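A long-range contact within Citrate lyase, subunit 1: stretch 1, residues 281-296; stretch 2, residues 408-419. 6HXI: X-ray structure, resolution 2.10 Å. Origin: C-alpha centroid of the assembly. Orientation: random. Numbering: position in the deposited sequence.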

# COMPACT_ATOMS: atom_id res chain seq x y z
N GLY C 281 -39.72 -35.87 -24.90
CA GLY C 281 -41.01 -36.49 -24.60
C GLY C 281 -42.20 -35.72 -25.12
O GLY C 281 -43.01 -36.27 -25.87
N ALA C 282 -42.31 -34.43 -24.74
CA ALA C 282 -43.39 -33.53 -25.13
C ALA C 282 -43.49 -33.24 -26.63
O ALA C 282 -44.61 -33.12 -27.13
CB ALA C 282 -43.28 -32.23 -24.36
N SER C 283 -42.35 -33.12 -27.35
CA SER C 283 -42.34 -32.81 -28.79
C SER C 283 -42.98 -33.91 -29.62
O SER C 283 -43.67 -33.64 -30.61
CB SER C 283 -40.94 -32.50 -29.28
OG SER C 283 -40.03 -33.53 -28.94
N VAL C 284 -42.77 -35.16 -29.19
CA VAL C 284 -43.30 -36.39 -29.77
C VAL C 284 -44.81 -36.36 -29.56
O VAL C 284 -45.56 -36.60 -30.50
CB VAL C 284 -42.62 -37.63 -29.13
CG1 VAL C 284 -43.34 -38.92 -29.48
CG2 VAL C 284 -41.15 -37.73 -29.55
N ILE C 285 -45.25 -35.99 -28.33
CA ILE C 285 -46.68 -35.91 -27.98
C ILE C 285 -47.40 -34.84 -28.80
O ILE C 285 -48.52 -35.09 -29.25
CB ILE C 285 -46.92 -35.78 -26.45
CG1 ILE C 285 -46.35 -37.01 -25.71
CG2 ILE C 285 -48.44 -35.59 -26.13
CD1 ILE C 285 -46.21 -36.87 -24.23
N TYR C 286 -46.76 -33.67 -29.01
CA TYR C 286 -47.35 -32.60 -29.84
C TYR C 286 -47.49 -33.06 -31.28
O TYR C 286 -48.52 -32.79 -31.88
CB TYR C 286 -46.55 -31.30 -29.77
CG TYR C 286 -46.87 -30.43 -28.58
CD1 TYR C 286 -46.29 -30.66 -27.34
CD2 TYR C 286 -47.70 -29.32 -28.71
CE1 TYR C 286 -46.53 -29.82 -26.25
CE2 TYR C 286 -47.95 -28.47 -27.63
CZ TYR C 286 -47.36 -28.73 -26.40
OH TYR C 286 -47.57 -27.90 -25.33
N ALA C 287 -46.50 -33.80 -31.81
CA ALA C 287 -46.53 -34.38 -33.15
C ALA C 287 -47.65 -35.44 -33.25
O ALA C 287 -48.36 -35.47 -34.25
CB ALA C 287 -45.18 -35.00 -33.49
N ASP C 288 -47.82 -36.28 -32.19
CA ASP C 288 -48.88 -37.30 -32.11
C ASP C 288 -50.25 -36.65 -32.25
O ASP C 288 -51.07 -37.13 -33.03
CB ASP C 288 -48.80 -38.11 -30.80
CG ASP C 288 -47.59 -39.04 -30.63
OD1 ASP C 288 -46.76 -39.12 -31.57
OD2 ASP C 288 -47.46 -39.68 -29.55
N THR C 289 -50.48 -35.54 -31.51
CA THR C 289 -51.75 -34.79 -31.51
C THR C 289 -52.03 -34.17 -32.87
O THR C 289 -53.16 -34.26 -33.33
CB THR C 289 -51.79 -33.77 -30.35
OG1 THR C 289 -51.37 -34.42 -29.15
CG2 THR C 289 -53.16 -33.17 -30.14
N ILE C 290 -51.02 -33.56 -33.53
CA ILE C 290 -51.18 -32.95 -34.86
C ILE C 290 -51.59 -34.03 -35.89
O ILE C 290 -52.52 -33.79 -36.65
CB ILE C 290 -49.93 -32.12 -35.31
CG1 ILE C 290 -49.58 -31.01 -34.29
CG2 ILE C 290 -50.14 -31.52 -36.71
CD1 ILE C 290 -48.10 -30.50 -34.32
N CYS C 291 -50.93 -35.22 -35.87
CA CYS C 291 -51.24 -36.38 -36.72
C CYS C 291 -52.62 -36.94 -36.40
O CYS C 291 -53.35 -37.34 -37.31
CB CYS C 291 -50.18 -37.47 -36.59
SG CYS C 291 -48.55 -36.99 -37.21
N ASP C 292 -52.97 -36.98 -35.09
CA ASP C 292 -54.28 -37.45 -34.61
C ASP C 292 -55.42 -36.56 -35.10
O ASP C 292 -56.52 -37.07 -35.27
CB ASP C 292 -54.33 -37.63 -33.09
CG ASP C 292 -53.87 -39.00 -32.60
OD1 ASP C 292 -54.46 -40.03 -33.04
OD2 ASP C 292 -52.97 -39.05 -31.74
N LEU C 293 -55.16 -35.27 -35.36
CA LEU C 293 -56.15 -34.34 -35.89
C LEU C 293 -56.17 -34.32 -37.44
O LEU C 293 -56.98 -33.60 -38.03
CB LEU C 293 -55.99 -32.94 -35.30
CG LEU C 293 -56.43 -32.78 -33.84
CD1 LEU C 293 -55.75 -31.61 -33.18
CD2 LEU C 293 -57.94 -32.67 -33.70
N GLY C 294 -55.31 -35.13 -38.06
CA GLY C 294 -55.20 -35.29 -39.51
C GLY C 294 -54.37 -34.23 -40.22
O GLY C 294 -54.58 -33.99 -41.42
N HIS C 295 -53.43 -33.60 -39.51
CA HIS C 295 -52.59 -32.54 -40.07
C HIS C 295 -51.12 -32.95 -40.24
O HIS C 295 -50.24 -32.08 -40.26
CB HIS C 295 -52.73 -31.24 -39.24
CG HIS C 295 -54.10 -30.64 -39.25
ND1 HIS C 295 -54.41 -29.54 -40.03
CD2 HIS C 295 -55.21 -31.00 -38.55
CE1 HIS C 295 -55.68 -29.28 -39.80
NE2 HIS C 295 -56.21 -30.13 -38.92
N ALA C 296 -50.84 -34.26 -40.44
CA ALA C 296 -49.50 -34.82 -40.67
C ALA C 296 -48.82 -34.15 -41.88
O ALA C 296 -47.62 -33.86 -41.86
CB ALA C 296 -49.58 -36.32 -40.90
N HIS C 408 -54.15 -27.68 -20.36
CA HIS C 408 -53.65 -29.02 -20.66
C HIS C 408 -52.54 -28.89 -21.73
O HIS C 408 -52.69 -28.11 -22.67
CB HIS C 408 -54.82 -29.93 -21.09
CG HIS C 408 -54.41 -31.24 -21.69
ND1 HIS C 408 -53.45 -32.04 -21.09
CD2 HIS C 408 -54.87 -31.86 -22.80
CE1 HIS C 408 -53.33 -33.11 -21.88
NE2 HIS C 408 -54.19 -33.05 -22.91
N MET C 409 -51.42 -29.58 -21.53
CA MET C 409 -50.22 -29.47 -22.39
C MET C 409 -50.49 -29.32 -23.89
O MET C 409 -50.03 -28.35 -24.50
CB MET C 409 -49.25 -30.64 -22.15
CG MET C 409 -47.88 -30.41 -22.78
SD MET C 409 -46.76 -31.80 -22.60
CE MET C 409 -47.30 -32.85 -23.91
N THR C 410 -51.27 -30.23 -24.46
CA THR C 410 -51.51 -30.26 -25.90
C THR C 410 -52.81 -29.54 -26.35
O THR C 410 -53.21 -29.71 -27.51
CB THR C 410 -51.42 -31.72 -26.38
OG1 THR C 410 -51.43 -31.74 -27.80
CG2 THR C 410 -52.51 -32.61 -25.81
N ARG C 411 -53.42 -28.72 -25.47
CA ARG C 411 -54.65 -28.00 -25.78
C ARG C 411 -54.47 -26.89 -26.84
O ARG C 411 -55.44 -26.54 -27.51
CB ARG C 411 -55.31 -27.45 -24.50
CG ARG C 411 -56.84 -27.47 -24.54
CD ARG C 411 -57.46 -26.65 -23.41
NE ARG C 411 -57.27 -27.28 -22.09
CZ ARG C 411 -57.44 -26.65 -20.93
NH1 ARG C 411 -57.79 -25.37 -20.90
NH2 ARG C 411 -57.25 -27.30 -19.78
N ILE C 412 -53.23 -26.37 -27.01
CA ILE C 412 -52.94 -25.33 -28.01
C ILE C 412 -52.97 -25.89 -29.45
O ILE C 412 -53.09 -25.11 -30.40
CB ILE C 412 -51.66 -24.50 -27.73
CG1 ILE C 412 -50.39 -25.40 -27.59
CG2 ILE C 412 -51.85 -23.58 -26.52
CD1 ILE C 412 -49.11 -24.75 -28.12
N VAL C 413 -52.88 -27.23 -29.61
CA VAL C 413 -52.93 -27.89 -30.91
C VAL C 413 -54.35 -27.79 -31.52
O VAL C 413 -54.46 -27.16 -32.58
CB VAL C 413 -52.35 -29.34 -30.91
CG1 VAL C 413 -52.56 -30.03 -32.26
CG2 VAL C 413 -50.87 -29.32 -30.54
N PRO C 414 -55.44 -28.30 -30.88
CA PRO C 414 -56.78 -28.14 -31.49
C PRO C 414 -57.23 -26.68 -31.58
O PRO C 414 -57.89 -26.31 -32.54
CB PRO C 414 -57.69 -28.95 -30.56
CG PRO C 414 -56.78 -29.86 -29.82
CD PRO C 414 -55.54 -29.06 -29.63
N LEU C 415 -56.81 -25.84 -30.60
CA LEU C 415 -57.09 -24.40 -30.53
C LEU C 415 -56.55 -23.64 -31.77
O LEU C 415 -57.14 -22.64 -32.20
CB LEU C 415 -56.44 -23.83 -29.24
CG LEU C 415 -57.34 -23.09 -28.22
CD1 LEU C 415 -58.50 -23.96 -27.69
CD2 LEU C 415 -56.52 -22.59 -27.03
N ALA C 416 -55.45 -24.15 -32.35
CA ALA C 416 -54.78 -23.58 -33.52
C ALA C 416 -55.19 -24.22 -34.86
O ALA C 416 -55.21 -23.53 -35.88
CB ALA C 416 -53.28 -23.68 -33.34
N LEU C 417 -55.48 -25.54 -34.86
CA LEU C 417 -55.80 -26.30 -36.07
C LEU C 417 -57.29 -26.49 -36.34
O LEU C 417 -57.65 -26.77 -37.49
CB LEU C 417 -55.08 -27.67 -36.06
CG LEU C 417 -53.55 -27.64 -35.91
CD1 LEU C 417 -52.97 -29.03 -35.94
CD2 LEU C 417 -52.91 -26.79 -36.97
N GLU C 418 -58.16 -26.35 -35.32
CA GLU C 418 -59.62 -26.49 -35.48
C GLU C 418 -60.32 -25.12 -35.63
O GLU C 418 -61.13 -24.96 -36.54
CB GLU C 418 -60.26 -27.30 -34.33
CG GLU C 418 -59.73 -28.72 -34.18
CD GLU C 418 -60.41 -29.76 -35.05
OE1 GLU C 418 -61.49 -30.24 -34.65
OE2 GLU C 418 -59.84 -30.11 -36.11
N GLU C 419 -60.07 -24.19 -34.66
CA GLU C 419 -60.57 -22.81 -34.53
C GLU C 419 -60.30 -22.25 -33.14
O GLU C 419 -60.42 -22.98 -32.15
CB GLU C 419 -62.07 -22.62 -34.93
CG GLU C 419 -63.09 -23.49 -34.20
CD GLU C 419 -64.35 -23.74 -34.99
OE1 GLU C 419 -65.16 -22.80 -35.14
OE2 GLU C 419 -64.53 -24.88 -35.48

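Residues 281-292 form the end of a helix that packs against the turn and short helix of residues 408-419. The two helix axes approach to 10.0 Å and their N-to-C directions diverge by 39°. Contacts recur along one side of the first helix, from Ala-282 through Ile-285, Tyr-286, Thr-289, Ile-290 and Leu-293.

At the beginning of the contact, the CA-to-CB bond of Met-409 points toward the first stretch; chi1 and chi2 are both t, and the chain then bends at chi3 (81°, p). The extended part carries SD of Met-409 to 3.9 Å from CB of Ala-282, and the bend places CE of Met-409 3.7 Å from CG2 of Ile-285. The same side chain runs past Tyr-286, whose CE1 lies 3.8 Å from CG of Met-409. Although the CA-to-CB bond of Tyr-286 points sideways, chi1 of -84° and chi2 of 83° lay its ring along the second stretch. OH of Tyr-286 lies 2.6 Å from the backbone O of Met-409, and CD2 of Tyr-286 3.7 Å from CG2 of Val-413. Ile-412 meets the ring at its edge, with CG1 3.9 Å from CE2 of Tyr-286.

The hydrogen bond between the stretches joins two threonines. Thr-289 adopts the m rotamer (chi1 -47°), which turns OG1 back along its own helix to donate to O of Ile-285 at 2.9 Å. With its proton so engaged, OG1 of Thr-289 accepts from OG1 of Thr-410 at 3.0 Å; the t rotamer of Thr-410 (chi1 -171°) directs its hydroxyl into this position. The methyl of Thr-289 is left for apolar packing, its CG2 lying 3.8 Å from CG1 of Val-413.

Val-413, with chi1 t, spreads its two methyls between neighbours: CG2 contacts the Tyr-286 ring, whereas CG1 sits 3.7 Å from both CG1 of Ile-290 and CD1 of Leu-293.

Beyond the helix, Gly-294 takes positive phi (82°) in a Schellman motif, and N of His-295 bonds back to O of Ile-290 at 3.0 Å. The chain reversal leaves the CA-to-CB bond of His-295 pointing toward the second stretch, and chi1 of -63° and chi2 of -103° together present a ring face to Leu-417. CB of Leu-417 stands 4.1 Å from the centroid of the His-295 ring, 15° off its normal, a CH-pi contact. The m, t conformation of Leu-417 extends CD1 across that face to within 3.8 Å of CG2 of Ile-290.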